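PDB 1N9W: aspartate--tRNA(Asp/Asn) ligase from Thermus thermophilus, which activates L-aspartate with ATP and transfers it to both tRNA(Asp) and tRNA(Asn), acting as a non-discriminating class II aminoacyl-tRNA synthetase. Local coordinates for residues D310-R316 and S336-R342; E146-P150 and Y182-M186. All blocks are in the same frame, centred on the assembly; numbering follows the deposited sequence.

Contact 1 of 2, residues D310-R316 and S336-R342; sequences DWLFVTR and SFDLLFR
Strands 311-315 and 336-341 run antiparallel. Their axes approach to 4.7 Å, with 159° between the N-to-C directions. The register pairs Trp311 with Phe341, Leu312 with Leu340, Phe313 with Leu339, Val314 with Asp338 and Thr315 with Phe337.

Two hydrogen-bonded pairs, Leu312-Leu340 and Val314-Asp338, carry four of the six backbone bonds. Leu312 N reaches Leu340 O at 2.9 Å, and Leu340 N returns to Leu312 O at 2.8 Å. Val314 N meets Asp338 O at 2.9 Å, and Asp338 N meets Val314 O at 3.0 Å. Beyond them, Arg342 N donates to Asp310 O (2.7 Å). At the other end, the bond from Arg316 N to Ser336 O (3.3 Å) is weak. Arg342 leaves the strand with positive phi (50°).

A salt bridge closes one end, with Arg342 NE 3.2 Å from Asp310 OD1. Asp310 OD2 also accepts from Ser262 N, and Arg342 NH1 donates to Lys400 O.

Trp311, Phe313, Thr315, Phe337, Leu339 and Phe341 share one face. The six-membered ring of Trp311 (chi1 -37°) and the ring of Phe341 (t) form an offset stack, centroids 4.1 Å apart. Leu339 CD1 makes a CH-pi contact, 4.0 Å from the Phe313 ring centroid. Phe313 CE1 lies 3.7 Å from Phe337 CD1. On the other face, Leu340 CD1 packs 4.0 Å from Leu312 CD2 and 3.9 Å from Val314 CG2, against helix 293-306.

Asp338 turns its carboxylate away to Arg322 and Ser348, the latter a predicted aspartate-binding residue. The pair belongs to the antiparallel core of the class II synthetase catalytic domain, beside the predicted aspartate site.

Contact 2 of 2, residues E146-P150 and Y182-M186; sequences EIFTP and YKQIM
This is a side-chain contact between an extended segment and a helix in the catalytic domain, at the dimer interface. Residues 147-149 have extended backbone angles. Residues 182-186 form a helical turn, with Met186 N bonded to Tyr182 O at 2.9 Å. No hydrogen bond joins the two segments. The nearest CA pairs are Thr149 with Tyr182 (6.6 Å) and Ile147 with Met186 (8.0 Å).

Ile147 (chi1 p, chi2 t) points CD1 at the helix, 4.0 Å from Met186 CG and 4.3 Å from Lys183 CG. Thr149 (p) sets CG2 3.5 Å from Tyr182 CB. The Tyr182 ring (chi1 m) lies beside Pro150. Pro150 CD sits over one ring face, 4.0 Å from the Tyr182 centroid, in a CH-pi contact. Lys183 extends through t chi2 and chi3. Lys183 NZ forms a salt bridge with Glu195, and Thr149 OG1 is hydrogen-bonded to the same carboxylate. Lys183 also belongs to the predicted aspartate region.

Strand 192-198 touches both segments: Ile147 and Met186 each meet its Val193. Phe413 of the second subunit stacks its ring on Tyr182 and also packs on Thr149, Pro150 and Met186, so it covers both helix 181-190 and the extended segment.

Contact 2 (146-150 with 182-186) closes before contact 1 (310-316 with 336-342) opens along the chain. Their centres are 25 Å apart, and the nearest atoms about 13 Å, so they do not touch. Both lie in the catalytic domain. Contact 1 joins two neighbouring strands of its mixed sheet; contact 2 packs helix 181-190 on the segment that follows edge strand 145-146. Strands 192-198, 215-222, 387-393 and 344-351 run between that edge and contact 1. Asp338 of contact 1 lies beside Ser348, and Lys183 of contact 2 is in the predicted aspartate region, so each contact has a residue at or near the predicted aspartate site. Only contact 2 also meets the second subunit of the homodimer.

Contact 1 of 2, residues D310-R316 and S336-R342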
ATOM      1  N   ASP B 310       5.625  26.343  -7.620  1.00 47.66           N
ATOM      2  CA  ASP B 310       6.645  25.454  -7.066  1.00 45.30           C
ATOM      3  C   ASP B 310       6.823  24.253  -7.983  1.00 44.45           C
ATOM      4  O   ASP B 310       7.768  23.476  -7.833  1.00 44.84           O
ATOM      5  CB  ASP B 310       6.216  24.988  -5.674  1.00 43.93           C
ATOM      6  CG  ASP B 310       6.254  26.102  -4.654  1.00 42.36           C
ATOM      7  OD1 ASP B 310       7.363  26.440  -4.193  1.00 42.38           O
ATOM      8  OD2 ASP B 310       5.180  26.642  -4.313  1.00 43.44           O
ATOM      9  N   TRP B 311       5.913  24.122  -8.944  1.00 44.07           N
ATOM     10  CA  TRP B 311       5.929  23.003  -9.881  1.00 45.24           C
ATOM     11  C   TRP B 311       6.222  23.421 -11.321  1.00 45.56           C
ATOM     12  O   TRP B 311       5.884  24.528 -11.744  1.00 44.40           O
ATOM     13  CB  TRP B 311       4.581  22.284  -9.846  1.00 44.64           C
ATOM     14  CG  TRP B 311       3.971  22.208  -8.480  1.00 45.19           C
ATOM     15  CD1 TRP B 311       3.322  23.207  -7.815  1.00 44.61           C
ATOM     16  CD2 TRP B 311       3.960  21.070  -7.607  1.00 45.36           C
ATOM     17  NE1 TRP B 311       2.906  22.764  -6.583  1.00 44.42           N
ATOM     18  CE2 TRP B 311       3.284  21.461  -6.431  1.00 44.89           C
ATOM     19  CE3 TRP B 311       4.458  19.764  -7.710  1.00 44.14           C
ATOM     20  CZ2 TRP B 311       3.088  20.582  -5.358  1.00 44.73           C
ATOM     21  CZ3 TRP B 311       4.262  18.895  -6.645  1.00 44.92           C
ATOM     22  CH2 TRP B 311       3.583  19.310  -5.482  1.00 45.61           C
ATOM     23  N   LEU B 312       6.834  22.513 -12.073  1.00 45.37           N
ATOM     24  CA  LEU B 312       7.166  22.777 -13.465  1.00 48.13           C
ATOM     25  C   LEU B 312       7.231  21.512 -14.315  1.00 48.06           C
ATOM     26  O   LEU B 312       8.030  20.616 -14.051  1.00 47.60           O
ATOM     27  CB  LEU B 312       8.510  23.506 -13.555  1.00 49.36           C
ATOM     28  CG  LEU B 312       9.085  23.724 -14.958  1.00 50.07           C
ATOM     29  CD1 LEU B 312       8.189  24.663 -15.760  1.00 50.38           C
ATOM     30  CD2 LEU B 312      10.492  24.295 -14.841  1.00 50.30           C
ATOM     31  N   PHE B 313       6.385  21.441 -15.336  1.00 49.20           N
ATOM     32  CA  PHE B 313       6.374  20.294 -16.228  1.00 49.94           C
ATOM     33  C   PHE B 313       7.327  20.522 -17.396  1.00 51.64           C
ATOM     34  O   PHE B 313       7.231  21.527 -18.100  1.00 50.98           O
ATOM     35  CB  PHE B 313       4.961  20.050 -16.773  1.00 49.79           C
ATOM     36  CG  PHE B 313       4.135  19.099 -15.947  1.00 49.66           C
ATOM     37  CD1 PHE B 313       4.593  17.810 -15.677  1.00 49.34           C
ATOM     38  CD2 PHE B 313       2.877  19.477 -15.477  1.00 48.48           C
ATOM     39  CE1 PHE B 313       3.814  16.910 -14.954  1.00 49.23           C
ATOM     40  CE2 PHE B 313       2.089  18.587 -14.752  1.00 48.67           C
ATOM     41  CZ  PHE B 313       2.556  17.300 -14.490  1.00 49.04           C
ATOM     42  N   VAL B 314       8.258  19.590 -17.585  1.00 53.46           N
ATOM     43  CA  VAL B 314       9.213  19.661 -18.688  1.00 54.72           C
ATOM     44  C   VAL B 314       8.731  18.632 -19.709  1.00 56.24           C
ATOM     45  O   VAL B 314       8.843  17.427 -19.488  1.00 56.20           O
ATOM     46  CB  VAL B 314      10.644  19.293 -18.234  1.00 55.11           C
ATOM     47  CG1 VAL B 314      11.615  19.445 -19.393  1.00 53.87           C
ATOM     48  CG2 VAL B 314      11.067  20.185 -17.084  1.00 56.08           C
ATOM     49  N   THR B 315       8.201  19.120 -20.827  1.00 57.49           N
ATOM     50  CA  THR B 315       7.657  18.259 -21.870  1.00 58.80           C
ATOM     51  C   THR B 315       8.526  18.086 -23.110  1.00 59.97           C
ATOM     52  O   THR B 315       9.506  18.800 -23.304  1.00 60.02           O
ATOM     53  CB  THR B 315       6.299  18.781 -22.341  1.00 58.94           C
ATOM     54  OG1 THR B 315       6.466  20.105 -22.856  1.00 58.32           O
ATOM     55  CG2 THR B 315       5.305  18.815 -21.186  1.00 57.75           C
ATOM     56  N   ARG B 316       8.130  17.130 -23.949  1.00 61.83           N
ATOM     57  CA  ARG B 316       8.810  16.807 -25.205  1.00 63.53           C
ATOM     58  C   ARG B 316      10.319  16.624 -25.096  1.00 64.57           C
ATOM     59  O   ARG B 316      11.086  17.539 -25.388  1.00 65.02           O
ATOM     60  CB  ARG B 316       8.508  17.879 -26.259  1.00 63.40           C
ATOM     61  CG  ARG B 316       7.050  17.952 -26.698  1.00 65.18           C
ATOM     62  CD  ARG B 316       6.593  16.673 -27.387  1.00 66.63           C
ATOM     63  NE  ARG B 316       5.202  16.753 -27.821  1.00 68.96           N
ATOM     64  CZ  ARG B 316       4.751  17.607 -28.737  1.00 70.82           C
ATOM     65  NH1 ARG B 316       5.584  18.457 -29.324  1.00 71.82           N
ATOM     66  NH2 ARG B 316       3.464  17.615 -29.063  1.00 70.98           N
ATOM     67  N   SER B 336       6.729  12.363 -23.706  1.00 59.18           N
ATOM     68  CA  SER B 336       7.172  12.139 -22.341  1.00 57.44           C
ATOM     69  C   SER B 336       7.213  13.460 -21.579  1.00 56.22           C
ATOM     70  O   SER B 336       7.152  14.534 -22.181  1.00 54.95           O
ATOM     71  CB  SER B 336       8.562  11.501 -22.344  1.00 58.14           C
ATOM     72  OG  SER B 336       9.491  12.328 -23.024  1.00 58.34           O
ATOM     73  N   PHE B 337       7.312  13.371 -20.253  1.00 53.56           N
ATOM     74  CA  PHE B 337       7.366  14.554 -19.400  1.00 51.15           C
ATOM     75  C   PHE B 337       7.978  14.237 -18.033  1.00 49.53           C
ATOM     76  O   PHE B 337       7.959  13.094 -17.579  1.00 48.32           O
ATOM     77  CB  PHE B 337       5.956  15.145 -19.219  1.00 52.16           C
ATOM     78  CG  PHE B 337       4.995  14.241 -18.480  1.00 52.32           C
ATOM     79  CD1 PHE B 337       5.050  14.121 -17.094  1.00 52.13           C
ATOM     80  CD2 PHE B 337       4.055  13.489 -19.178  1.00 52.89           C
ATOM     81  CE1 PHE B 337       4.183  13.264 -16.411  1.00 51.92           C
ATOM     82  CE2 PHE B 337       3.184  12.629 -18.505  1.00 53.34           C
ATOM     83  CZ  PHE B 337       3.252  12.517 -17.120  1.00 52.69           C
ATOM     84  N   ASP B 338       8.525  15.266 -17.393  1.00 46.65           N
ATOM     85  CA  ASP B 338       9.135  15.151 -16.078  1.00 43.47           C
ATOM     86  C   ASP B 338       8.548  16.252 -15.231  1.00 42.78           C
ATOM     87  O   ASP B 338       8.359  17.365 -15.714  1.00 42.37           O
ATOM     88  CB  ASP B 338      10.648  15.341 -16.169  1.00 43.26           C
ATOM     89  CG  ASP B 338      11.387  14.042 -16.357  1.00 43.74           C
ATOM     90  OD1 ASP B 338      10.759  13.057 -16.793  1.00 44.32           O
ATOM     91  OD2 ASP B 338      12.606  14.005 -16.071  1.00 45.09           O
ATOM     92  N   LEU B 339       8.243  15.949 -13.973  1.00 41.50           N
ATOM     93  CA  LEU B 339       7.686  16.969 -13.093  1.00 40.51           C
ATOM     94  C   LEU B 339       8.771  17.462 -12.147  1.00 40.15           C
ATOM     95  O   LEU B 339       9.436  16.667 -11.484  1.00 40.69           O
ATOM     96  CB  LEU B 339       6.510  16.413 -12.287  1.00 39.29           C
ATOM     97  CG  LEU B 339       5.963  17.341 -11.197  1.00 39.27           C
ATOM     98  CD1 LEU B 339       5.503  18.657 -11.815  1.00 38.93           C
ATOM     99  CD2 LEU B 339       4.817  16.658 -10.470  1.00 37.69           C
ATOM    100  N   LEU B 340       8.962  18.773 -12.106  1.00 38.40           N
ATOM    101  CA  LEU B 340       9.950  19.358 -11.219  1.00 38.38           C
ATOM    102  C   LEU B 340       9.236  20.009 -10.060  1.00 38.44           C
ATOM    103  O   LEU B 340       8.367  20.859 -10.253  1.00 38.06           O
ATOM    104  CB  LEU B 340      10.783  20.411 -11.948  1.00 39.70           C
ATOM    105  CG  LEU B 340      11.703  19.900 -13.051  1.00 38.41           C
ATOM    106  CD1 LEU B 340      12.490  21.075 -13.619  1.00 40.99           C
ATOM    107  CD2 LEU B 340      12.644  18.846 -12.488  1.00 37.77           C
ATOM    108  N   PHE B 341       9.592  19.597  -8.852  1.00 38.03           N
ATOM    109  CA  PHE B 341       8.981  20.154  -7.660  1.00 37.33           C
ATOM    110  C   PHE B 341      10.053  20.876  -6.867  1.00 36.95           C
ATOM    111  O   PHE B 341      10.978  20.257  -6.345  1.00 36.45           O
ATOM    112  CB  PHE B 341       8.350  19.042  -6.820  1.00 37.32           C
ATOM    113  CG  PHE B 341       7.748  19.518  -5.530  1.00 37.42           C
ATOM    114  CD1 PHE B 341       6.867  20.599  -5.509  1.00 36.86           C
ATOM    115  CD2 PHE B 341       8.044  18.871  -4.337  1.00 36.94           C
ATOM    116  CE1 PHE B 341       6.286  21.018  -4.318  1.00 36.26           C
ATOM    117  CE2 PHE B 341       7.467  19.283  -3.144  1.00 37.82           C
ATOM    118  CZ  PHE B 341       6.588  20.361  -3.131  1.00 37.39           C
ATOM    119  N   ARG B 342       9.931  22.194  -6.791  1.00 37.79           N
ATOM    120  CA  ARG B 342      10.904  23.006  -6.068  1.00 38.64           C
ATOM    121  C   ARG B 342      12.343  22.683  -6.476  1.00 39.43           C
ATOM    122  O   ARG B 342      13.241  22.657  -5.637  1.00 41.07           O
ATOM    123  CB  ARG B 342      10.718  22.821  -4.553  1.00 37.38           C
ATOM    124  CG  ARG B 342       9.517  23.577  -4.006  1.00 35.02           C
ATOM    125  CD  ARG B 342       9.257  23.337  -2.521  1.00 35.28           C
ATOM    126  NE  ARG B 342       8.172  24.210  -2.064  1.00 35.86           N
ATOM    127  CZ  ARG B 342       7.572  24.127  -0.879  1.00 37.06           C
ATOM    128  NH1 ARG B 342       7.938  23.199   0.003  1.00 34.99           N
ATOM    129  NH2 ARG B 342       6.595  24.978  -0.581  1.00 34.32           N
TER

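Contact 2 of 2, residues E146-P150 and Y182-M186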
ATOM      1  N   GLU B 146      -5.333  -1.452  -7.644  1.00 24.44           N
ATOM      2  CA  GLU B 146      -3.989  -1.618  -7.092  1.00 23.93           C
ATOM      3  C   GLU B 146      -3.470  -2.997  -7.474  1.00 24.30           C
ATOM      4  O   GLU B 146      -4.188  -3.993  -7.363  1.00 22.40           O
ATOM      5  CB  GLU B 146      -4.001  -1.472  -5.564  1.00 23.61           C
ATOM      6  CG  GLU B 146      -2.667  -1.798  -4.877  1.00 23.46           C
ATOM      7  CD  GLU B 146      -2.565  -1.243  -3.459  1.00 24.37           C
ATOM      8  OE1 GLU B 146      -3.585  -1.239  -2.736  1.00 22.96           O
ATOM      9  OE2 GLU B 146      -1.453  -0.823  -3.062  1.00 22.07           O
ATOM     10  N   ILE B 147      -2.228  -3.052  -7.944  1.00 24.22           N
ATOM     11  CA  ILE B 147      -1.632  -4.317  -8.325  1.00 23.94           C
ATOM     12  C   ILE B 147      -0.348  -4.558  -7.558  1.00 25.25           C
ATOM     13  O   ILE B 147       0.210  -3.645  -6.945  1.00 25.06           O
ATOM     14  CB  ILE B 147      -1.292  -4.362  -9.816  1.00 24.65           C
ATOM     15  CG1 ILE B 147      -0.261  -3.274 -10.136  1.00 23.92           C
ATOM     16  CG2 ILE B 147      -2.569  -4.215 -10.640  1.00 25.77           C
ATOM     17  CD1 ILE B 147       0.087  -3.156 -11.600  1.00 23.51           C
ATOM     18  N   PHE B 148       0.113  -5.803  -7.613  1.00 27.54           N
ATOM     19  CA  PHE B 148       1.331  -6.212  -6.937  1.00 29.96           C
ATOM     20  C   PHE B 148       2.142  -7.076  -7.895  1.00 32.40           C
ATOM     21  O   PHE B 148       1.791  -8.228  -8.148  1.00 32.86           O
ATOM     22  CB  PHE B 148       0.968  -6.996  -5.674  1.00 28.71           C
ATOM     23  CG  PHE B 148      -0.040  -6.290  -4.806  1.00 28.12           C
ATOM     24  CD1 PHE B 148      -1.404  -6.417  -5.049  1.00 25.80           C
ATOM     25  CD2 PHE B 148       0.378  -5.451  -3.781  1.00 28.85           C
ATOM     26  CE1 PHE B 148      -2.332  -5.706  -4.293  1.00 25.95           C
ATOM     27  CE2 PHE B 148      -0.543  -4.734  -3.019  1.00 27.15           C
ATOM     28  CZ  PHE B 148      -1.898  -4.866  -3.273  1.00 26.91           C
ATOM     29  N   THR B 149       3.218  -6.508  -8.434  1.00 34.72           N
ATOM     30  CA  THR B 149       4.068  -7.213  -9.385  1.00 39.04           C
ATOM     31  C   THR B 149       5.383  -7.685  -8.765  1.00 42.46           C
ATOM     32  O   THR B 149       5.776  -7.235  -7.686  1.00 42.30           O
ATOM     33  CB  THR B 149       4.378  -6.330 -10.621  1.00 38.34           C
ATOM     34  OG1 THR B 149       5.039  -5.132 -10.210  1.00 38.76           O
ATOM     35  CG2 THR B 149       3.085  -5.967 -11.351  1.00 39.83           C
ATOM     36  N   PRO B 150       6.079  -8.608  -9.445  1.00 45.19           N
ATOM     37  CA  PRO B 150       7.353  -9.128  -8.935  1.00 47.47           C
ATOM     38  C   PRO B 150       8.460  -8.072  -8.905  1.00 48.41           C
ATOM     39  O   PRO B 150       9.086  -7.849  -7.866  1.00 50.36           O
ATOM     40  CB  PRO B 150       7.665 -10.271  -9.900  1.00 48.20           C
ATOM     41  CG  PRO B 150       6.286 -10.729 -10.333  1.00 47.63           C
ATOM     42  CD  PRO B 150       5.606  -9.412 -10.585  1.00 45.30           C
ATOM     43  N   TYR B 182       5.169  -5.352 -16.664  1.00 46.12           N
ATOM     44  CA  TYR B 182       4.046  -5.847 -15.887  1.00 45.20           C
ATOM     45  C   TYR B 182       2.927  -4.823 -15.791  1.00 43.08           C
ATOM     46  O   TYR B 182       1.760  -5.169 -15.923  1.00 40.70           O
ATOM     47  CB  TYR B 182       4.498  -6.265 -14.488  1.00 47.51           C
ATOM     48  CG  TYR B 182       5.434  -7.456 -14.483  1.00 51.83           C
ATOM     49  CD1 TYR B 182       5.194  -8.563 -15.304  1.00 53.06           C
ATOM     50  CD2 TYR B 182       6.545  -7.492 -13.635  1.00 53.98           C
ATOM     51  CE1 TYR B 182       6.038  -9.679 -15.278  1.00 54.97           C
ATOM     52  CE2 TYR B 182       7.393  -8.602 -13.597  1.00 55.30           C
ATOM     53  CZ  TYR B 182       7.131  -9.691 -14.420  1.00 55.72           C
ATOM     54  OH  TYR B 182       7.955 -10.791 -14.374  1.00 56.99           O
ATOM     55  N   LYS B 183       3.277  -3.561 -15.578  1.00 41.08           N
ATOM     56  CA  LYS B 183       2.257  -2.533 -15.470  1.00 40.89           C
ATOM     57  C   LYS B 183       1.512  -2.334 -16.788  1.00 39.79           C
ATOM     58  O   LYS B 183       0.344  -1.942 -16.791  1.00 39.58           O
ATOM     59  CB  LYS B 183       2.883  -1.220 -14.990  1.00 42.62           C
ATOM     60  CG  LYS B 183       3.469  -1.321 -13.587  1.00 46.77           C
ATOM     61  CD  LYS B 183       4.238  -0.075 -13.182  1.00 49.69           C
ATOM     62  CE  LYS B 183       4.687  -0.144 -11.717  1.00 52.53           C
ATOM     63  NZ  LYS B 183       5.549  -1.317 -11.390  1.00 52.69           N
ATOM     64  N   GLN B 184       2.170  -2.607 -17.909  1.00 38.65           N
ATOM     65  CA  GLN B 184       1.510  -2.448 -19.203  1.00 37.53           C
ATOM     66  C   GLN B 184       0.560  -3.608 -19.430  1.00 34.70           C
ATOM     67  O   GLN B 184      -0.570  -3.422 -19.884  1.00 34.48           O
ATOM     68  CB  GLN B 184       2.545  -2.383 -20.319  1.00 37.84           C
ATOM     69  CG  GLN B 184       3.569  -1.304 -20.076  1.00 40.47           C
ATOM     70  CD  GLN B 184       4.532  -1.154 -21.214  1.00 40.77           C
ATOM     71  OE1 GLN B 184       4.246  -0.347 -22.127  1.00 38.99           O
ATOM     72  NE2 GLN B 184       5.563  -1.859 -21.206  1.00 41.28           N
ATOM     73  N   ILE B 185       1.022  -4.804 -19.098  1.00 33.06           N
ATOM     74  CA  ILE B 185       0.198  -5.988 -19.241  1.00 32.21           C
ATOM     75  C   ILE B 185      -1.044  -5.836 -18.382  1.00 32.43           C
ATOM     76  O   ILE B 185      -2.140  -6.211 -18.796  1.00 32.71           O
ATOM     77  CB  ILE B 185       0.948  -7.249 -18.799  1.00 31.29           C
ATOM     78  CG1 ILE B 185       2.167  -7.465 -19.700  1.00 32.09           C
ATOM     79  CG2 ILE B 185       0.019  -8.453 -18.845  1.00 30.88           C
ATOM     80  CD1 ILE B 185       2.997  -8.672 -19.325  1.00 33.40           C
ATOM     81  N   MET B 186      -0.886  -5.282 -17.184  1.00 31.22           N
ATOM     82  CA  MET B 186      -2.047  -5.124 -16.314  1.00 31.35           C
ATOM     83  C   MET B 186      -3.000  -4.046 -16.834  1.00 30.27           C
ATOM     84  O   MET B 186      -4.171  -4.030 -16.467  1.00 30.02           O
ATOM     85  CB  MET B 186      -1.616  -4.849 -14.863  1.00 28.98           C
ATOM     86  CG  MET B 186      -0.932  -6.049 -14.181  1.00 26.50           C
ATOM     87  SD  MET B 186      -1.783  -7.625 -14.412  1.00 24.63           S
ATOM     88  CE  MET B 186      -3.111  -7.431 -13.267  1.00 25.42           C
TER